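Local coordinates for protein putative oxidoreductase (Gluconobacter oxydans, PDB 3WJ7) that probably works as an NAD(P)-dependent reductase of the short-chain dehydrogenase/reductase (SDR) family, built on a Rossmann fold, at residues 198-203 against 253-257; 207-213 against 265-271; 245-249 against 305-309. The contacts are given in a common frame with arbitrary orientation. Residues are numbered along the deposited sequence.

Interaction 1. Residues 198-203 against 253-257; sequences MILDCA and FRMVS
This is a helix-helix packing contact in the C-terminal part of an extended-type SDR fold. Residues 198-203 are the end of helix 194-203, and 253-257 lie within helix 249-259. The axes of the two short segments approach to 9.4 Å and cross at -55°. The closest backbone pair is A203 with S257, 5.9 Å between CA atoms. C202 and V256 both point toward the partner helix. C202 takes chi1 t, so its SG lies 3.5 Å from V256 CG1 and 3.8 Å from F253 CD2. C202 SG sits obliquely to the F253 ring, 4.8 Å from the centroid, a Cys sulfur-aromatic contact. V256, also chi1 t, places CG1 3.7 Å from I199 O and 4.0 Å from A203 CB. V256 CG2 lies 3.9 Å from I199 CG1. F253 has chi1 m, which swings the ring across to helix 194-203. M198, with chi1 m and chi2 t, brings CE to the ring edge, 3.8 Å from F253 CZ. I199 also packs on I332 of helix 324-337, and M198 on W283 of the second subunit. A mercury ion lies about 3 Å from the C202 side chain. S257, chi1 m, donates from OG to F253 O at 2.9 Å; S257 OG is 3.5 Å from C202 SG.

Interaction 2. Residues 207-213 against 265-271; sequences MPAYVET and PAVKLKQ
Both segments run extended and side by side in the same direction. Their short strands, 209-211 and 267-269, are 4.9 Å apart at an angle of 21°. A209 lies opposite V267, Y210 opposite K268 and V211 opposite L269. The bonds are uneven. V267 N donates to P208 O at 3.2 Å, and Y210 N to V267 O weakly at 3.3 Å. Farther along, L269 N to Y210 O (2.9 Å) and E212 N to L269 O (3.0 Å) are nearly straight. This is a two-stranded parallel sheet, separate from the large Rossmann sheet. Strand 209-211 follows helix 194-203 and strand 267-269 follows helix 249-259, the two helices that pack in 198-203 against 253-257. A209, V211, V267 and L269 share one face; A209 CB is 3.8 Å from V267 CB. Y210 and K268 point to the other. Y210 has chi1 p, which lays its ring over K268. K268 CA lies over one face of the ring, and K268 CG is 3.4 Å from Y210 OH. Y210 CE2 meets P265 CG at 3.7 Å, and M207 CE reaches P265 CG at 3.6 Å. E212, chi1 t and chi2 p, makes a long salt bridge from OE2 to K268 NZ, 4.0 Å; its OE1 accepts from G250 N. Q271 NE2 hydrogen-bonds to G287 O of the second subunit, whose W283 packs on M207 and Y210.

Interaction 3. Residues 245-249 against 305-309; sequences ENIML and LMFFS
This is a strand-to-loop contact in which the side chain of N246 binds loop backbone and M248 and F307 pack beside it. It joins the end of strand 239-248, in the main sheet, to the loop between helices 296-302 and 311-317. Residues 245-248 are extended; 305-309 form no regular helix or strand. The touching parts run nearly antiparallel, 161° apart end to end, with N246 and F307 closest at 5.5 Å between CA atoms. N246 points toward the loop with chi1 m. F308 N donates to N246 OD1 at 2.8 Å, and N246 ND2 donates to F308 O at 3.0 Å. F307, with chi1 m and chi2 near 12°, turns one ring face to N246. N246 CB stands 3.5 Å from the centroid of the F307 ring, 9° off the normal, a CH-pi contact. M248 has all three chi angles m. M248 SD lies obliquely to the F307 ring, 5.1 Å from the centroid, a Met-aromatic contact, while M248 CE is 4.1 Å from L305 CD2. M306 centres an inverse gamma turn. N216 ND2 of strand 214-219 also donates to N246 OD1. The N246 amide thus pairs with both backbone groups of F308, much as a peptide group would, although no backbone hydrogen bond links the two segments.

How the interactions relate
The three contacts touch one another and form one cluster in the C-terminal part of the subunit. Interactions 1 and 2, with centres about 12 Å apart, share an apolar junction: M207 CE lies 3.6 Å from F253 CE2 and 3.7 Å from C202 CB, and the F253 and Y210 rings meet edge-to-face. The mercury ion beside C202 also lies about 4 Å from the side chain of P265. Both contacts also touch the second subunit. Interaction 3 lies about 17 Å from each of the others, centre to centre. L249 CD2 meets M198 CE of interaction 1 at 3.6 Å. L249 N probably hydrogen-bonds to T213 O of interaction 2 at 2.7 Å. Strand 239-248 leads directly into helix 249-259.

Interaction 1. Residues 198-203 against 253-257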
loop_
_atom_site.group_PDB
_atom_site.type_symbol
_atom_site.label_atom_id
_atom_site.label_comp_id
_atom_site.label_asym_id
_atom_site.label_seq_id
_atom_site.Cartn_x
_atom_site.Cartn_y
_atom_site.Cartn_z
ATOM N N MET A 198 -13.859 -21.492 4.654
ATOM C CA MET A 198 -13.219 -22.802 4.390
ATOM C C MET A 198 -14.046 -24.005 4.872
ATOM O O MET A 198 -14.169 -25.005 4.171
ATOM C CB MET A 198 -11.854 -22.867 5.021
ATOM C CG MET A 198 -10.716 -22.357 4.143
ATOM S SD MET A 198 -9.298 -22.227 5.251
ATOM C CE MET A 198 -8.011 -23.030 4.339
ATOM N N ILE A 199 -14.645 -23.895 6.049
ATOM C CA ILE A 199 -15.392 -25.033 6.604
ATOM C C ILE A 199 -16.655 -25.225 5.792
ATOM O O ILE A 199 -17.006 -26.342 5.465
ATOM C CB ILE A 199 -15.708 -24.851 8.100
ATOM C CG1 ILE A 199 -14.460 -25.141 8.907
ATOM C CG2 ILE A 199 -16.891 -25.702 8.527
ATOM C CD1 ILE A 199 -14.277 -24.143 10.033
ATOM N N LEU A 200 -17.300 -24.119 5.451
ATOM C CA LEU A 200 -18.446 -24.128 4.557
ATOM C C LEU A 200 -18.114 -24.730 3.154
ATOM O O LEU A 200 -18.816 -25.619 2.698
ATOM C CB LEU A 200 -18.889 -22.689 4.421
ATOM C CG LEU A 200 -20.317 -22.230 4.269
ATOM C CD1 LEU A 200 -21.175 -22.856 5.351
ATOM C CD2 LEU A 200 -20.334 -20.694 4.317
ATOM N N ASP A 201 -17.055 -24.259 2.480
ATOM C CA ASP A 201 -16.701 -24.763 1.153
ATOM C C ASP A 201 -16.516 -26.249 1.213
ATOM O O ASP A 201 -16.998 -26.986 0.343
ATOM C CB ASP A 201 -15.384 -24.188 0.622
ATOM C CG ASP A 201 -15.424 -22.667 0.357
ATOM O OD1 ASP A 201 -16.473 -22.080 0.041
ATOM O OD2 ASP A 201 -14.349 -22.054 0.472
ATOM N N CYS A 202 -15.799 -26.676 2.250
ATOM C CA CYS A 202 -15.496 -28.066 2.479
ATOM C C CYS A 202 -16.748 -28.923 2.778
ATOM O O CYS A 202 -16.983 -29.938 2.114
ATOM C CB CYS A 202 -14.482 -28.189 3.608
ATOM S SG CYS A 202 -14.026 -29.882 4.032
ATOM N N ALA A 203 -17.543 -28.528 3.759
ATOM C CA ALA A 203 -18.767 -29.253 4.099
ATOM C C ALA A 203 -19.712 -29.412 2.900
ATOM O O ALA A 203 -20.586 -30.287 2.884
ATOM C CB ALA A 203 -19.467 -28.541 5.230
ATOM N N PHE A 253 -9.899 -30.673 7.769
ATOM C CA PHE A 253 -10.776 -31.024 6.651
ATOM C C PHE A 253 -11.265 -32.471 6.706
ATOM O O PHE A 253 -12.426 -32.720 6.409
ATOM C CB PHE A 253 -10.131 -30.709 5.306
ATOM C CG PHE A 253 -9.914 -29.250 5.069
ATOM C CD1 PHE A 253 -8.739 -28.805 4.471
ATOM C CD2 PHE A 253 -10.897 -28.320 5.421
ATOM C CE1 PHE A 253 -8.538 -27.455 4.248
ATOM C CE2 PHE A 253 -10.700 -26.978 5.221
ATOM C CZ PHE A 253 -9.516 -26.538 4.627
ATOM N N ARG A 254 -10.399 -33.393 7.123
ATOM C CA ARG A 254 -10.852 -34.722 7.574
ATOM C C ARG A 254 -12.069 -34.658 8.533
ATOM O O ARG A 254 -13.081 -35.312 8.261
ATOM C CB ARG A 254 -9.700 -35.535 8.194
ATOM C CG ARG A 254 -8.867 -36.286 7.158
ATOM C CD ARG A 254 -7.463 -36.674 7.643
ATOM N NE ARG A 254 -6.452 -36.202 6.685
ATOM C CZ ARG A 254 -5.132 -36.208 6.877
ATOM N NH1 ARG A 254 -4.611 -36.692 8.001
ATOM N NH2 ARG A 254 -4.324 -35.731 5.928
ATOM N N MET A 255 -11.982 -33.876 9.612
ATOM C CA MET A 255 -13.081 -33.752 10.591
ATOM C C MET A 255 -14.329 -33.162 9.949
ATOM O O MET A 255 -15.403 -33.739 10.065
ATOM C CB MET A 255 -12.721 -32.831 11.732
ATOM C CG MET A 255 -11.953 -33.406 12.887
ATOM S SD MET A 255 -11.705 -32.118 14.145
ATOM C CE MET A 255 -13.164 -31.136 13.855
ATOM N N VAL A 256 -14.182 -31.999 9.305
ATOM C CA VAL A 256 -15.292 -31.343 8.604
ATOM C C VAL A 256 -16.010 -32.370 7.737
ATOM O O VAL A 256 -17.211 -32.541 7.840
ATOM C CB VAL A 256 -14.845 -30.108 7.734
ATOM C CG1 VAL A 256 -16.002 -29.547 6.933
ATOM C CG2 VAL A 256 -14.274 -28.987 8.585
ATOM N N SER A 257 -15.259 -33.056 6.898
ATOM C CA SER A 257 -15.845 -33.981 5.956
ATOM C C SER A 257 -16.536 -35.148 6.588
ATOM O O SER A 257 -17.596 -35.551 6.098
ATOM C CB SER A 257 -14.795 -34.482 4.996
ATOM O OG SER A 257 -14.343 -33.357 4.261
#

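Interaction 2. Residues 207-213 against 265-271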
loop_
_atom_site.group_PDB
_atom_site.type_symbol
_atom_site.label_atom_id
_atom_site.label_comp_id
_atom_site.label_asym_id
_atom_site.label_seq_id
_atom_site.Cartn_x
_atom_site.Cartn_y
_atom_site.Cartn_z
ATOM N N MET A 207 -14.529 -27.726 -2.246
ATOM C CA MET A 207 -13.137 -27.358 -1.993
ATOM C C MET A 207 -12.183 -28.448 -2.456
ATOM O O MET A 207 -11.794 -29.318 -1.676
ATOM C CB MET A 207 -12.914 -27.004 -0.532
ATOM C CG MET A 207 -11.560 -26.392 -0.198
ATOM S SD MET A 207 -11.518 -26.341 1.597
ATOM C CE MET A 207 -11.234 -28.089 1.871
ATOM N N PRO A 208 -11.779 -28.384 -3.730
ATOM C CA PRO A 208 -11.060 -29.506 -4.329
ATOM C C PRO A 208 -9.606 -29.591 -3.873
ATOM O O PRO A 208 -9.055 -30.682 -3.795
ATOM C CB PRO A 208 -11.145 -29.220 -5.843
ATOM C CG PRO A 208 -11.617 -27.789 -5.984
ATOM C CD PRO A 208 -11.793 -27.198 -4.611
ATOM N N ALA A 209 -9.011 -28.437 -3.574
ATOM C CA ALA A 209 -7.584 -28.332 -3.270
ATOM C C ALA A 209 -7.376 -27.395 -2.105
ATOM O O ALA A 209 -8.285 -26.627 -1.725
ATOM C CB ALA A 209 -6.795 -27.844 -4.480
ATOM N N TYR A 210 -6.179 -27.487 -1.532
ATOM C CA TYR A 210 -5.789 -26.678 -0.403
ATOM C C TYR A 210 -4.310 -26.867 -0.183
ATOM O O TYR A 210 -3.742 -27.871 -0.603
ATOM C CB TYR A 210 -6.570 -27.062 0.873
ATOM C CG TYR A 210 -6.201 -28.372 1.514
ATOM C CD1 TYR A 210 -5.289 -28.425 2.566
ATOM C CD2 TYR A 210 -6.779 -29.556 1.097
ATOM C CE1 TYR A 210 -4.928 -29.639 3.154
ATOM C CE2 TYR A 210 -6.447 -30.778 1.687
ATOM C CZ TYR A 210 -5.532 -30.815 2.714
ATOM O OH TYR A 210 -5.205 -32.028 3.290
ATOM N N VAL A 211 -3.711 -25.905 0.503
ATOM C CA VAL A 211 -2.294 -25.897 0.827
ATOM C C VAL A 211 -2.180 -26.229 2.296
ATOM O O VAL A 211 -2.838 -25.595 3.130
ATOM C CB VAL A 211 -1.667 -24.512 0.532
ATOM C CG1 VAL A 211 -0.193 -24.514 0.868
ATOM C CG2 VAL A 211 -1.899 -24.110 -0.930
ATOM N N GLU A 212 -1.373 -27.241 2.601
ATOM C CA GLU A 212 -1.222 -27.773 3.946
ATOM C C GLU A 212 -0.622 -26.693 4.833
ATOM O O GLU A 212 0.209 -25.888 4.407
ATOM C CB GLU A 212 -0.320 -29.029 3.932
ATOM C CG GLU A 212 -0.129 -29.795 5.257
ATOM C CD GLU A 212 -1.446 -30.276 5.940
ATOM O OE1 GLU A 212 -2.311 -29.450 6.298
ATOM O OE2 GLU A 212 -1.624 -31.489 6.163
ATOM N N THR A 213 -1.086 -26.662 6.070
ATOM C CA THR A 213 -0.412 -25.929 7.129
ATOM C C THR A 213 -1.009 -26.209 8.504
ATOM O O THR A 213 -1.966 -26.981 8.624
ATOM C CB THR A 213 -0.336 -24.410 6.875
ATOM O OG1 THR A 213 0.647 -23.870 7.774
ATOM C CG2 THR A 213 -1.685 -23.714 7.051
ATOM N N PRO A 265 -11.032 -33.489 0.883
ATOM C CA PRO A 265 -10.554 -32.905 -0.402
ATOM C C PRO A 265 -9.497 -33.785 -1.066
ATOM O O PRO A 265 -8.666 -34.383 -0.376
ATOM C CB PRO A 265 -9.957 -31.533 0.001
ATOM C CG PRO A 265 -10.046 -31.440 1.508
ATOM C CD PRO A 265 -10.461 -32.793 2.055
ATOM N N ALA A 266 -9.554 -33.881 -2.386
ATOM C CA ALA A 266 -8.726 -34.829 -3.131
ATOM C C ALA A 266 -7.242 -34.431 -3.181
ATOM O O ALA A 266 -6.352 -35.297 -3.199
ATOM C CB ALA A 266 -9.288 -34.982 -4.542
ATOM N N VAL A 267 -7.010 -33.113 -3.189
ATOM C CA VAL A 267 -5.736 -32.509 -3.552
ATOM C C VAL A 267 -5.071 -31.753 -2.401
ATOM O O VAL A 267 -5.563 -30.720 -1.939
ATOM C CB VAL A 267 -5.966 -31.533 -4.716
ATOM C CG1 VAL A 267 -4.653 -31.143 -5.391
ATOM C CG2 VAL A 267 -6.939 -32.149 -5.707
ATOM N N LYS A 268 -3.942 -32.262 -1.938
ATOM C CA LYS A 268 -3.254 -31.599 -0.860
ATOM C C LYS A 268 -1.885 -31.095 -1.324
ATOM O O LYS A 268 -0.982 -31.881 -1.587
ATOM C CB LYS A 268 -3.124 -32.511 0.355
ATOM C CG LYS A 268 -2.376 -31.842 1.503
ATOM C CD LYS A 268 -1.238 -32.688 2.044
ATOM C CE LYS A 268 -1.710 -33.566 3.191
ATOM N NZ LYS A 268 -0.577 -34.401 3.661
ATOM N N LEU A 269 -1.723 -29.785 -1.399
ATOM C CA LEU A 269 -0.462 -29.210 -1.838
ATOM C C LEU A 269 0.530 -28.967 -0.693
ATOM O O LEU A 269 0.241 -28.173 0.199
ATOM C CB LEU A 269 -0.762 -27.901 -2.565
ATOM C CG LEU A 269 -1.851 -28.007 -3.633
ATOM C CD1 LEU A 269 -1.912 -26.646 -4.305
ATOM C CD2 LEU A 269 -1.555 -29.119 -4.638
ATOM N N LYS A 270 1.695 -29.623 -0.705
ATOM C CA LYS A 270 2.663 -29.410 0.376
ATOM C C LYS A 270 3.233 -27.992 0.219
ATOM O O LYS A 270 3.326 -27.431 -0.892
ATOM C CB LYS A 270 3.797 -30.421 0.360
ATOM C CG LYS A 270 3.411 -31.850 0.669
ATOM C CD LYS A 270 4.599 -32.788 0.520
ATOM C CE LYS A 270 4.097 -34.224 0.379
ATOM N NZ LYS A 270 4.873 -35.027 -0.622
ATOM N N GLN A 271 3.618 -27.411 1.340
ATOM C CA GLN A 271 3.994 -26.019 1.337
ATOM C C GLN A 271 5.332 -25.877 0.639
ATOM O O GLN A 271 5.607 -24.855 0.006
ATOM C CB GLN A 271 4.028 -25.462 2.765
ATOM C CG GLN A 271 3.618 -23.997 2.852
ATOM C CD GLN A 271 2.839 -23.690 4.103
ATOM O OE1 GLN A 271 3.002 -24.357 5.128
ATOM N NE2 GLN A 271 1.972 -22.685 4.030
#

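Interaction 3. Residues 245-249 against 305-309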
loop_
_atom_site.group_PDB
_atom_site.type_symbol
_atom_site.label_atom_id
_atom_site.label_comp_id
_atom_site.label_asym_id
_atom_site.label_seq_id
_atom_site.Cartn_x
_atom_site.Cartn_y
_atom_site.Cartn_z
ATOM N N GLU A 245 -6.749 -26.066 20.225
ATOM C CA GLU A 245 -6.102 -27.274 19.701
ATOM C C GLU A 245 -5.216 -26.977 18.505
ATOM O O GLU A 245 -5.607 -26.247 17.594
ATOM C CB GLU A 245 -7.186 -28.247 19.247
ATOM C CG GLU A 245 -6.764 -29.697 19.117
ATOM C CD GLU A 245 -7.932 -30.619 18.763
ATOM O OE1 GLU A 245 -8.977 -30.624 19.472
ATOM O OE2 GLU A 245 -7.806 -31.352 17.756
ATOM N N ASN A 246 -4.020 -27.543 18.512
ATOM C CA ASN A 246 -3.096 -27.420 17.399
ATOM C C ASN A 246 -3.384 -28.512 16.402
ATOM O O ASN A 246 -3.302 -29.711 16.715
ATOM C CB ASN A 246 -1.647 -27.451 17.879
ATOM C CG ASN A 246 -1.272 -26.190 18.688
ATOM O OD1 ASN A 246 -1.417 -25.033 18.213
ATOM N ND2 ASN A 246 -0.788 -26.401 19.905
ATOM N N ILE A 247 -3.768 -28.096 15.196
ATOM C CA ILE A 247 -4.275 -29.028 14.215
ATOM C C ILE A 247 -3.762 -28.699 12.802
ATOM O O ILE A 247 -3.575 -27.547 12.454
ATOM C CB ILE A 247 -5.820 -29.156 14.318
ATOM C CG1 ILE A 247 -6.306 -30.474 13.644
ATOM C CG2 ILE A 247 -6.500 -27.894 13.807
ATOM C CD1 ILE A 247 -7.812 -30.688 13.544
ATOM N N MET A 248 -3.466 -29.723 12.018
ATOM C CA MET A 248 -3.052 -29.501 10.648
ATOM C C MET A 248 -4.318 -29.276 9.837
ATOM O O MET A 248 -5.394 -29.708 10.235
ATOM C CB MET A 248 -2.241 -30.679 10.082
ATOM C CG MET A 248 -0.939 -31.024 10.826
ATOM S SD MET A 248 0.406 -29.818 10.833
ATOM C CE MET A 248 0.546 -29.267 9.119
ATOM N N LEU A 249 -4.193 -28.568 8.724
ATOM C CA LEU A 249 -5.354 -28.154 7.967
ATOM C C LEU A 249 -6.022 -29.399 7.340
ATOM O O LEU A 249 -7.251 -29.494 7.267
ATOM C CB LEU A 249 -4.926 -27.097 6.940
ATOM C CG LEU A 249 -5.943 -26.169 6.283
ATOM C CD1 LEU A 249 -6.865 -25.468 7.272
ATOM C CD2 LEU A 249 -5.235 -25.122 5.426
ATOM N N LEU A 305 4.724 -23.731 11.498
ATOM C CA LEU A 305 3.398 -24.070 11.969
ATOM C C LEU A 305 2.934 -23.021 12.994
ATOM O O LEU A 305 3.710 -22.566 13.828
ATOM C CB LEU A 305 3.377 -25.468 12.577
ATOM C CG LEU A 305 4.008 -26.628 11.791
ATOM C CD1 LEU A 305 3.853 -27.949 12.538
ATOM C CD2 LEU A 305 3.468 -26.730 10.372
ATOM N N MET A 306 1.666 -22.637 12.916
ATOM C CA MET A 306 1.096 -21.696 13.853
ATOM C C MET A 306 0.523 -22.441 15.061
ATOM O O MET A 306 -0.696 -22.548 15.255
ATOM C CB MET A 306 0.044 -20.839 13.157
ATOM C CG MET A 306 0.637 -19.886 12.139
ATOM S SD MET A 306 -0.471 -18.479 11.955
ATOM C CE MET A 306 -0.228 -17.421 13.437
ATOM N N PHE A 307 1.425 -22.960 15.872
ATOM C CA PHE A 307 1.060 -23.838 16.974
ATOM C C PHE A 307 1.362 -23.101 18.268
ATOM O O PHE A 307 2.428 -22.482 18.412
ATOM C CB PHE A 307 1.840 -25.130 16.838
ATOM C CG PHE A 307 1.161 -26.185 15.978
ATOM C CD1 PHE A 307 0.048 -25.879 15.173
ATOM C CD2 PHE A 307 1.661 -27.493 15.955
ATOM C CE1 PHE A 307 -0.567 -26.853 14.392
ATOM C CE2 PHE A 307 1.050 -28.477 15.168
ATOM C CZ PHE A 307 -0.063 -28.153 14.386
ATOM N N PHE A 308 0.402 -23.082 19.180
ATOM C CA PHE A 308 0.545 -22.257 20.383
ATOM C C PHE A 308 0.076 -23.028 21.563
ATOM O O PHE A 308 -0.818 -23.851 21.422
ATOM C CB PHE A 308 -0.273 -20.956 20.271
ATOM C CG PHE A 308 0.213 -20.045 19.201
ATOM C CD1 PHE A 308 1.223 -19.128 19.466
ATOM C CD2 PHE A 308 -0.283 -20.154 17.917
ATOM C CE1 PHE A 308 1.716 -18.316 18.449
ATOM C CE2 PHE A 308 0.197 -19.330 16.892
ATOM C CZ PHE A 308 1.207 -18.421 17.168
ATOM N N SER A 309 0.660 -22.749 22.725
ATOM C CA SER A 309 0.246 -23.373 23.989
ATOM C C SER A 309 -0.640 -22.417 24.724
ATOM O O SER A 309 -0.362 -21.208 24.715
ATOM C CB SER A 309 1.469 -23.608 24.874
ATOM O OG SER A 309 1.107 -24.222 26.108
#